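Local coordinates for DUF72 domain-containing protein (Thermotoga maritima, PDB 1VPQ) that is of unknown function but, as a DUF72 protein with a TIM-barrel fold, may use an anion-holding pocket at one end of the barrel, at residues G17-S22 with I52-F57; F202-R207 with T246-N251. All blocks are in the same frame, centred on the assembly; numbering follows the deposited sequence.

Interaction 1: residues G17-S22 with I52-F57; sequences GTSGFS and IVELNF
E54 and V53 meet T18, S19 and G20 across the barrel seam, a worked example of how such a seam can be closed by very few bonds. The backbones form a single bridge, S19 with E54, through two bonds: E54 N gives one to T18 O (3.2 Å), and G20 N returns one to E54 O (2.9 Å). This exchange, with E54 bonding to the residues before and after S19, is that of a parallel pair. E54 adds a third grip through its side chain. Its CG stands anti to the backbone N (chi1 -180°) and the chain continues extended, and S19 OG donates to E54 OE1 at 2.6 Å from above the carboxylate plane, 48° out of it. E54 OE1 also pairs with R203 and E54 OE2 with Y201 OH, so the buried carboxylate is held at both oxygens.

Toward residues 17-22, V53 contributes through its side chain. Its CG2 branch, anti to the backbone N, presses 3.3 Å from T18 O and also lies near G20 C, tucked against the turn at T18-G20. That turn is braced internally by T18 OG1, which bonds to G20 O at 2.9 Å. Further along, the F21 ring meets L55 CD2 at its edge, 4.3 Å from F21 CD2, while at the other end G17, having no side chain, brings its CA to 3.6 Å from I52 O.

Strand 245-250 flanks 13-18 and strand 80-84 flanks 52-55, so the contact bridges the two ends of the sheet order. V53 and F21 pack on helix 40-46, the helix that connects the strands, and its Y44 OH bonds to both T18 N and I52 O.

Interaction 2: residues F202-R207 with T246-N251; sequences FRFHGR and TYVFFN. With SO4 (sulfate ion), chain B.
Parallel strand pairing in the wall of a TIM barrel sets F202, R203 and F204 beside V248, F249 and F250, the strand axes approaching to 4.8 Å and their directions 10° apart. Four backbone bonds alternate across the pair: F202 N to Y247 O, F249 N to F202 O, F204 N to F249 O, and finally N251 N to F204 O.

On the face carrying F202, V248, F204 and F250 the contact is aromatic and aliphatic. F204 turns an edge to the face of F250 in a T-shaped stack, ring centres 5.0 Å apart and planes at 69°. Its CD2 lies over the F250 ring, offset toward the rim, and its CE2 touches V248 CG1 closely, at 3.4 Å. F202 presents its ring edge to T246 CG2, 3.5 Å from CE1. Helices 226-240 and 257-270 cover this layer from outside.

Just past the strands the contact turns polar. N251 CG lies anti to its backbone N (chi1 -157°), and its ND2 donates to H205 ND1 at 2.8 Å, close to the plane of the imidazole. The same ND2 also approaches O3 of the bound sulfate, so closely that the nature of that contact is doubtful. R203, its chain bent before the guanidinium, meets the anion with both terminal nitrogens: NH2 bonds to O4 at 2.9 Å, and NH1 bonds to O4 and O1. H205 CE1 sits over one face of the guanidinium, toward its rim. E155 ties the group together, forming a salt bridge to R203 NH1 and taking a bond from H205 NE2.

The sulfate probably came from the crystallisation liquor, yet polar residues gathered at the C-terminal ends of parallel strands, beyond the apolar strand-helix layer, are the usual setting of a TIM-barrel binding site.

Interactions 1 and 2 occupy neighbouring parts of one closed barrel, their centres about 11 Å apart. Strands 13-18 and 245-250 lie side by side, with G17 N 2.9 Å from V248 O in a probable hydrogen bond. A second tie is ionic: E54 OE1 meets R203 NH2 at 2.8 Å, so the carboxylate gripped by S19 also helps to position the guanidinium that holds the sulfate. The side chain of E54 lies about 5 Å from the bound sulfate, a second-shell place that may temper the positive charge there. K84, R157 and Y220 complete the sulfate's surroundings, consistent with a pocket suited to an anionic group, though its natural occupant is unknown.

Interaction 1: residues G17-S22 with I52-F57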
ATOM      1  N   GLY A  17      -2.100   9.206  -0.533  1.00 30.52           N
ATOM      2  CA  GLY A  17      -3.220   8.790  -1.359  1.00 30.58           C
ATOM      3  C   GLY A  17      -4.009   7.689  -0.674  1.00 30.85           C
ATOM      4  O   GLY A  17      -3.899   7.499   0.538  1.00 30.45           O
ATOM      5  N   THR A  18      -4.813   6.976  -1.460  1.00 31.28           N
ATOM      6  CA  THR A  18      -5.625   5.862  -0.968  1.00 31.71           C
ATOM      7  C   THR A  18      -5.308   4.554  -1.701  1.00 31.97           C
ATOM      8  O   THR A  18      -4.648   4.547  -2.741  1.00 31.55           O
ATOM      9  CB  THR A  18      -7.115   6.146  -1.163  1.00 31.72           C
ATOM     10  OG1 THR A  18      -7.329   6.522  -2.526  1.00 32.67           O
ATOM     11  CG2 THR A  18      -7.596   7.267  -0.224  1.00 31.20           C
ATOM     12  N   SER A  19      -5.787   3.448  -1.138  1.00 32.55           N
ATOM     13  CA  SER A  19      -5.664   2.142  -1.783  1.00 33.08           C
ATOM     14  C   SER A  19      -6.835   1.975  -2.732  1.00 33.30           C
ATOM     15  O   SER A  19      -7.951   1.664  -2.309  1.00 33.17           O
ATOM     16  CB  SER A  19      -5.653   1.004  -0.763  1.00 33.12           C
ATOM     17  OG  SER A  19      -4.476   1.033   0.018  1.00 33.62           O
ATOM     18  N   GLY A  20      -6.569   2.194  -4.014  1.00 33.54           N
ATOM     19  CA  GLY A  20      -7.609   2.192  -5.031  1.00 33.84           C
ATOM     20  C   GLY A  20      -8.298   3.541  -5.109  1.00 34.01           C
ATOM     21  O   GLY A  20      -8.223   4.354  -4.181  1.00 34.09           O
ATOM     22  N   PHE A  21      -8.952   3.771  -6.239  1.00 34.19           N
ATOM     23  CA  PHE A  21      -9.749   4.976  -6.478  1.00 34.19           C
ATOM     24  C   PHE A  21     -11.153   4.651  -7.008  1.00 34.17           C
ATOM     25  O   PHE A  21     -12.023   5.511  -7.001  1.00 34.42           O
ATOM     26  CB  PHE A  21      -9.033   5.871  -7.494  1.00 34.06           C
ATOM     27  CG  PHE A  21      -9.026   5.308  -8.893  1.00 34.25           C
ATOM     28  CD1 PHE A  21     -10.066   5.585  -9.773  1.00 34.16           C
ATOM     29  CD2 PHE A  21      -7.996   4.481  -9.320  1.00 34.20           C
ATOM     30  CE1 PHE A  21     -10.074   5.063 -11.058  1.00 34.35           C
ATOM     31  CE2 PHE A  21      -8.000   3.951 -10.605  1.00 34.02           C
ATOM     32  CZ  PHE A  21      -9.042   4.247 -11.476  1.00 34.39           C
ATOM     33  N   SER A  22     -11.358   3.420  -7.475  1.00 34.26           N
ATOM     34  CA  SER A  22     -12.555   3.044  -8.230  1.00 34.22           C
ATOM     35  C   SER A  22     -13.589   2.361  -7.336  1.00 34.25           C
ATOM     36  O   SER A  22     -13.722   1.139  -7.337  1.00 34.18           O
ATOM     37  CB  SER A  22     -12.159   2.139  -9.404  1.00 34.26           C
ATOM     38  OG  SER A  22     -13.192   2.031 -10.366  1.00 34.15           O
ATOM     39  N   ILE A  52      -0.784  10.297  -5.911  1.00 29.78           N
ATOM     40  CA  ILE A  52      -0.381   8.896  -5.880  1.00 29.29           C
ATOM     41  C   ILE A  52      -1.579   8.025  -5.509  1.00 29.20           C
ATOM     42  O   ILE A  52      -2.507   8.481  -4.832  1.00 29.00           O
ATOM     43  CB  ILE A  52       0.818   8.666  -4.895  1.00 29.26           C
ATOM     44  CG1 ILE A  52       1.548   7.359  -5.216  1.00 29.19           C
ATOM     45  CG2 ILE A  52       0.360   8.682  -3.429  1.00 28.67           C
ATOM     46  CD1 ILE A  52       2.876   7.186  -4.484  1.00 29.01           C
ATOM     47  N   VAL A  53      -1.557   6.781  -5.974  1.00 28.87           N
ATOM     48  CA  VAL A  53      -2.557   5.796  -5.586  1.00 28.89           C
ATOM     49  C   VAL A  53      -1.880   4.433  -5.564  1.00 28.98           C
ATOM     50  O   VAL A  53      -0.961   4.182  -6.335  1.00 28.99           O
ATOM     51  CB  VAL A  53      -3.800   5.812  -6.533  1.00 28.77           C
ATOM     52  CG1 VAL A  53      -3.438   5.383  -7.953  1.00 28.82           C
ATOM     53  CG2 VAL A  53      -4.925   4.945  -5.985  1.00 28.73           C
ATOM     54  N   GLU A  54      -2.320   3.576  -4.650  1.00 29.19           N
ATOM     55  CA  GLU A  54      -1.817   2.214  -4.523  1.00 29.08           C
ATOM     56  C   GLU A  54      -2.812   1.255  -5.173  1.00 29.35           C
ATOM     57  O   GLU A  54      -3.987   1.258  -4.827  1.00 28.81           O
ATOM     58  CB  GLU A  54      -1.654   1.882  -3.047  1.00 29.05           C
ATOM     59  CG  GLU A  54      -1.129   0.497  -2.743  1.00 29.31           C
ATOM     60  CD  GLU A  54      -1.235   0.179  -1.271  1.00 29.54           C
ATOM     61  OE1 GLU A  54      -2.333  -0.241  -0.852  1.00 28.23           O
ATOM     62  OE2 GLU A  54      -0.226   0.359  -0.544  1.00 29.19           O
ATOM     63  N   LEU A  55      -2.330   0.425  -6.097  1.00 29.92           N
ATOM     64  CA  LEU A  55      -3.206  -0.430  -6.902  1.00 30.25           C
ATOM     65  C   LEU A  55      -2.969  -1.935  -6.732  1.00 30.55           C
ATOM     66  O   LEU A  55      -1.867  -2.385  -6.434  1.00 30.47           O
ATOM     67  CB  LEU A  55      -3.079  -0.047  -8.378  1.00 30.36           C
ATOM     68  CG  LEU A  55      -3.615   1.353  -8.707  1.00 30.40           C
ATOM     69  CD1 LEU A  55      -3.151   1.816 -10.066  1.00 30.27           C
ATOM     70  CD2 LEU A  55      -5.136   1.390  -8.626  1.00 31.03           C
ATOM     71  N   ASN A  56      -4.044  -2.696  -6.917  1.00 30.87           N
ATOM     72  CA  ASN A  56      -3.991  -4.146  -6.925  1.00 31.09           C
ATOM     73  C   ASN A  56      -4.833  -4.657  -8.084  1.00 31.35           C
ATOM     74  O   ASN A  56      -6.063  -4.699  -8.005  1.00 31.46           O
ATOM     75  CB  ASN A  56      -4.499  -4.716  -5.597  1.00 31.13           C
ATOM     76  CG  ASN A  56      -4.496  -6.243  -5.563  1.00 30.96           C
ATOM     77  OD1 ASN A  56      -3.674  -6.900  -6.205  1.00 30.85           O
ATOM     78  ND2 ASN A  56      -5.417  -6.809  -4.796  1.00 31.13           N
ATOM     79  N   PHE A  57      -4.156  -5.045  -9.160  1.00 31.62           N
ATOM     80  CA  PHE A  57      -4.824  -5.486 -10.372  1.00 31.68           C
ATOM     81  C   PHE A  57      -5.175  -6.948 -10.268  1.00 31.99           C
ATOM     82  O   PHE A  57      -4.299  -7.795 -10.124  1.00 32.20           O
ATOM     83  CB  PHE A  57      -3.930  -5.260 -11.589  1.00 31.64           C
ATOM     84  CG  PHE A  57      -3.552  -3.829 -11.789  1.00 30.97           C
ATOM     85  CD1 PHE A  57      -4.436  -2.945 -12.387  1.00 30.78           C
ATOM     86  CD2 PHE A  57      -2.321  -3.357 -11.356  1.00 30.34           C
ATOM     87  CE1 PHE A  57      -4.092  -1.614 -12.561  1.00 30.72           C
ATOM     88  CE2 PHE A  57      -1.969  -2.033 -11.529  1.00 30.28           C
ATOM     89  CZ  PHE A  57      -2.854  -1.158 -12.130  1.00 30.43           C
TER

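Interaction 2: residues F202-R207 with T246-N251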
ATOM      1  N   PHE A 202       3.893   3.962   4.460  1.00 28.20           N
ATOM      2  CA  PHE A 202       2.901   3.790   5.527  1.00 28.34           C
ATOM      3  C   PHE A 202       1.614   3.250   4.965  1.00 28.77           C
ATOM      4  O   PHE A 202       1.163   3.713   3.922  1.00 28.77           O
ATOM      5  CB  PHE A 202       2.578   5.115   6.211  1.00 28.16           C
ATOM      6  CG  PHE A 202       3.734   5.717   6.926  1.00 27.93           C
ATOM      7  CD1 PHE A 202       4.762   6.330   6.215  1.00 27.60           C
ATOM      8  CD2 PHE A 202       3.800   5.684   8.310  1.00 27.43           C
ATOM      9  CE1 PHE A 202       5.848   6.897   6.878  1.00 27.48           C
ATOM     10  CE2 PHE A 202       4.880   6.246   8.977  1.00 28.24           C
ATOM     11  CZ  PHE A 202       5.907   6.856   8.256  1.00 27.27           C
ATOM     12  N   ARG A 203       1.006   2.302   5.675  1.00 29.10           N
ATOM     13  CA  ARG A 203      -0.330   1.832   5.326  1.00 29.65           C
ATOM     14  C   ARG A 203      -1.251   1.851   6.547  1.00 29.85           C
ATOM     15  O   ARG A 203      -0.927   1.265   7.564  1.00 29.77           O
ATOM     16  CB  ARG A 203      -0.267   0.438   4.712  1.00 29.76           C
ATOM     17  CG  ARG A 203       0.479   0.392   3.379  1.00 30.27           C
ATOM     18  CD  ARG A 203       0.255  -0.933   2.681  1.00 30.60           C
ATOM     19  NE  ARG A 203      -1.034  -1.000   1.994  1.00 29.71           N
ATOM     20  CZ  ARG A 203      -1.825  -2.072   1.941  1.00 29.73           C
ATOM     21  NH1 ARG A 203      -1.515  -3.187   2.578  1.00 28.70           N
ATOM     22  NH2 ARG A 203      -2.965  -2.013   1.266  1.00 30.97           N
ATOM     23  N   PHE A 204      -2.390   2.536   6.426  1.00 30.13           N
ATOM     24  CA  PHE A 204      -3.362   2.660   7.512  1.00 30.31           C
ATOM     25  C   PHE A 204      -4.653   1.937   7.151  1.00 30.60           C
ATOM     26  O   PHE A 204      -5.344   2.322   6.214  1.00 30.67           O
ATOM     27  CB  PHE A 204      -3.656   4.135   7.808  1.00 30.24           C
ATOM     28  CG  PHE A 204      -2.419   4.975   8.058  1.00 30.18           C
ATOM     29  CD1 PHE A 204      -1.387   4.517   8.869  1.00 30.06           C
ATOM     30  CD2 PHE A 204      -2.306   6.239   7.504  1.00 30.14           C
ATOM     31  CE1 PHE A 204      -0.255   5.302   9.099  1.00 30.37           C
ATOM     32  CE2 PHE A 204      -1.178   7.033   7.734  1.00 30.13           C
ATOM     33  CZ  PHE A 204      -0.156   6.561   8.529  1.00 30.01           C
ATOM     34  N   HIS A 205      -4.967   0.890   7.908  1.00 30.96           N
ATOM     35  CA  HIS A 205      -6.129   0.028   7.635  1.00 31.13           C
ATOM     36  C   HIS A 205      -7.323   0.328   8.526  1.00 30.83           C
ATOM     37  O   HIS A 205      -8.357  -0.347   8.430  1.00 30.59           O
ATOM     38  CB  HIS A 205      -5.752  -1.445   7.847  1.00 31.49           C
ATOM     39  CG  HIS A 205      -4.568  -1.889   7.049  1.00 32.21           C
ATOM     40  ND1 HIS A 205      -4.559  -1.884   5.674  1.00 33.07           N
ATOM     41  CD2 HIS A 205      -3.366  -2.373   7.432  1.00 32.80           C
ATOM     42  CE1 HIS A 205      -3.394  -2.329   5.245  1.00 34.28           C
ATOM     43  NE2 HIS A 205      -2.649  -2.632   6.293  1.00 34.26           N
ATOM     44  N   GLY A 206      -7.170   1.314   9.403  1.00 30.63           N
ATOM     45  CA  GLY A 206      -8.122   1.544  10.485  1.00 30.59           C
ATOM     46  C   GLY A 206      -7.927   0.548  11.616  1.00 30.53           C
ATOM     47  O   GLY A 206      -7.029  -0.285  11.573  1.00 30.77           O
ATOM     48  N   ARG A 207      -8.793   0.628  12.618  1.00 30.60           N
ATOM     49  CA  ARG A 207      -8.628  -0.124  13.857  1.00 30.89           C
ATOM     50  C   ARG A 207      -9.913  -0.788  14.300  1.00 31.01           C
ATOM     51  O   ARG A 207     -10.200  -0.874  15.495  1.00 30.88           O
ATOM     52  CB  ARG A 207      -8.154   0.804  14.970  1.00 31.04           C
ATOM     53  CG  ARG A 207      -6.896   1.534  14.645  1.00 31.16           C
ATOM     54  CD  ARG A 207      -6.604   2.502  15.733  1.00 31.48           C
ATOM     55  NE  ARG A 207      -5.320   3.134  15.528  1.00 32.00           N
ATOM     56  CZ  ARG A 207      -4.811   4.065  16.323  1.00 32.57           C
ATOM     57  NH1 ARG A 207      -5.484   4.487  17.395  1.00 31.98           N
ATOM     58  NH2 ARG A 207      -3.626   4.579  16.039  1.00 32.79           N
ATOM     59  N   THR A 246       8.439   9.520   0.947  1.00 30.74           N
ATOM     60  CA  THR A 246       7.559   8.756   1.833  1.00 30.73           C
ATOM     61  C   THR A 246       6.216   8.587   1.142  1.00 30.70           C
ATOM     62  O   THR A 246       5.682   9.547   0.586  1.00 30.91           O
ATOM     63  CB  THR A 246       7.344   9.481   3.188  1.00 30.76           C
ATOM     64  OG1 THR A 246       8.564   9.487   3.938  1.00 30.72           O
ATOM     65  CG2 THR A 246       6.264   8.806   4.021  1.00 30.54           C
ATOM     66  N   TYR A 247       5.677   7.371   1.184  1.00 30.67           N
ATOM     67  CA  TYR A 247       4.395   7.054   0.554  1.00 30.60           C
ATOM     68  C   TYR A 247       3.412   6.617   1.618  1.00 30.45           C
ATOM     69  O   TYR A 247       3.656   5.657   2.342  1.00 30.86           O
ATOM     70  CB  TYR A 247       4.559   5.960  -0.508  1.00 30.69           C
ATOM     71  CG  TYR A 247       5.767   6.191  -1.373  1.00 30.74           C
ATOM     72  CD1 TYR A 247       5.832   7.284  -2.233  1.00 30.49           C
ATOM     73  CD2 TYR A 247       6.865   5.339  -1.310  1.00 30.90           C
ATOM     74  CE1 TYR A 247       6.955   7.518  -3.008  1.00 30.40           C
ATOM     75  CE2 TYR A 247       7.986   5.564  -2.082  1.00 30.61           C
ATOM     76  CZ  TYR A 247       8.030   6.654  -2.929  1.00 30.69           C
ATOM     77  OH  TYR A 247       9.163   6.875  -3.701  1.00 31.02           O
ATOM     78  N   VAL A 248       2.293   7.319   1.700  1.00 30.13           N
ATOM     79  CA  VAL A 248       1.322   7.103   2.760  1.00 29.73           C
ATOM     80  C   VAL A 248      -0.016   6.774   2.116  1.00 29.62           C
ATOM     81  O   VAL A 248      -0.545   7.562   1.336  1.00 29.63           O
ATOM     82  CB  VAL A 248       1.185   8.362   3.647  1.00 29.66           C
ATOM     83  CG1 VAL A 248       0.256   8.102   4.819  1.00 29.70           C
ATOM     84  CG2 VAL A 248       2.564   8.845   4.143  1.00 29.32           C
ATOM     85  N   PHE A 249      -0.558   5.605   2.425  1.00 29.64           N
ATOM     86  CA  PHE A 249      -1.847   5.192   1.855  1.00 29.69           C
ATOM     87  C   PHE A 249      -2.829   4.823   2.948  1.00 29.71           C
ATOM     88  O   PHE A 249      -2.441   4.196   3.934  1.00 29.57           O
ATOM     89  CB  PHE A 249      -1.664   4.010   0.898  1.00 29.70           C
ATOM     90  CG  PHE A 249      -0.745   4.306  -0.251  1.00 29.59           C
ATOM     91  CD1 PHE A 249      -1.226   4.913  -1.405  1.00 29.66           C
ATOM     92  CD2 PHE A 249       0.608   4.002  -0.174  1.00 30.35           C
ATOM     93  CE1 PHE A 249      -0.377   5.206  -2.462  1.00 28.64           C
ATOM     94  CE2 PHE A 249       1.465   4.295  -1.236  1.00 29.52           C
ATOM     95  CZ  PHE A 249       0.961   4.896  -2.378  1.00 29.48           C
ATOM     96  N   PHE A 250      -4.094   5.215   2.750  1.00 29.88           N
ATOM     97  CA  PHE A 250      -5.211   4.878   3.647  1.00 29.65           C
ATOM     98  C   PHE A 250      -6.063   3.793   3.025  1.00 29.80           C
ATOM     99  O   PHE A 250      -6.494   3.913   1.878  1.00 29.65           O
ATOM    100  CB  PHE A 250      -6.105   6.092   3.911  1.00 29.72           C
ATOM    101  CG  PHE A 250      -5.565   7.030   4.939  1.00 29.12           C
ATOM    102  CD1 PHE A 250      -4.554   7.923   4.613  1.00 28.78           C
ATOM    103  CD2 PHE A 250      -6.062   7.022   6.229  1.00 29.45           C
ATOM    104  CE1 PHE A 250      -4.048   8.796   5.553  1.00 28.20           C
ATOM    105  CE2 PHE A 250      -5.562   7.893   7.177  1.00 29.50           C
ATOM    106  CZ  PHE A 250      -4.547   8.786   6.832  1.00 28.91           C
ATOM    107  N   ASN A 251      -6.337   2.757   3.810  1.00 29.93           N
ATOM    108  CA  ASN A 251      -6.923   1.527   3.310  1.00 30.31           C
ATOM    109  C   ASN A 251      -8.319   1.265   3.861  1.00 30.01           C
ATOM    110  O   ASN A 251      -8.958   0.280   3.491  1.00 29.77           O
ATOM    111  CB  ASN A 251      -5.997   0.354   3.674  1.00 30.63           C
ATOM    112  CG  ASN A 251      -6.196  -0.850   2.779  1.00 31.70           C
ATOM    113  OD1 ASN A 251      -6.521  -0.719   1.596  1.00 33.20           O
ATOM    114  ND2 ASN A 251      -6.001  -2.034   3.337  1.00 32.51           N
TER
HETATM  115  S   SO4 B 262      -4.602  -5.271   2.929  1.00 49.31           S
HETATM  116  O1  SO4 B 262      -3.361  -5.396   3.687  1.00 50.28           O
HETATM  117  O2  SO4 B 262      -5.152  -6.589   2.634  1.00 50.49           O
HETATM  118  O3  SO4 B 262      -5.551  -4.519   3.736  1.00 49.70           O
HETATM  119  O4  SO4 B 262      -4.329  -4.598   1.663  1.00 49.48           O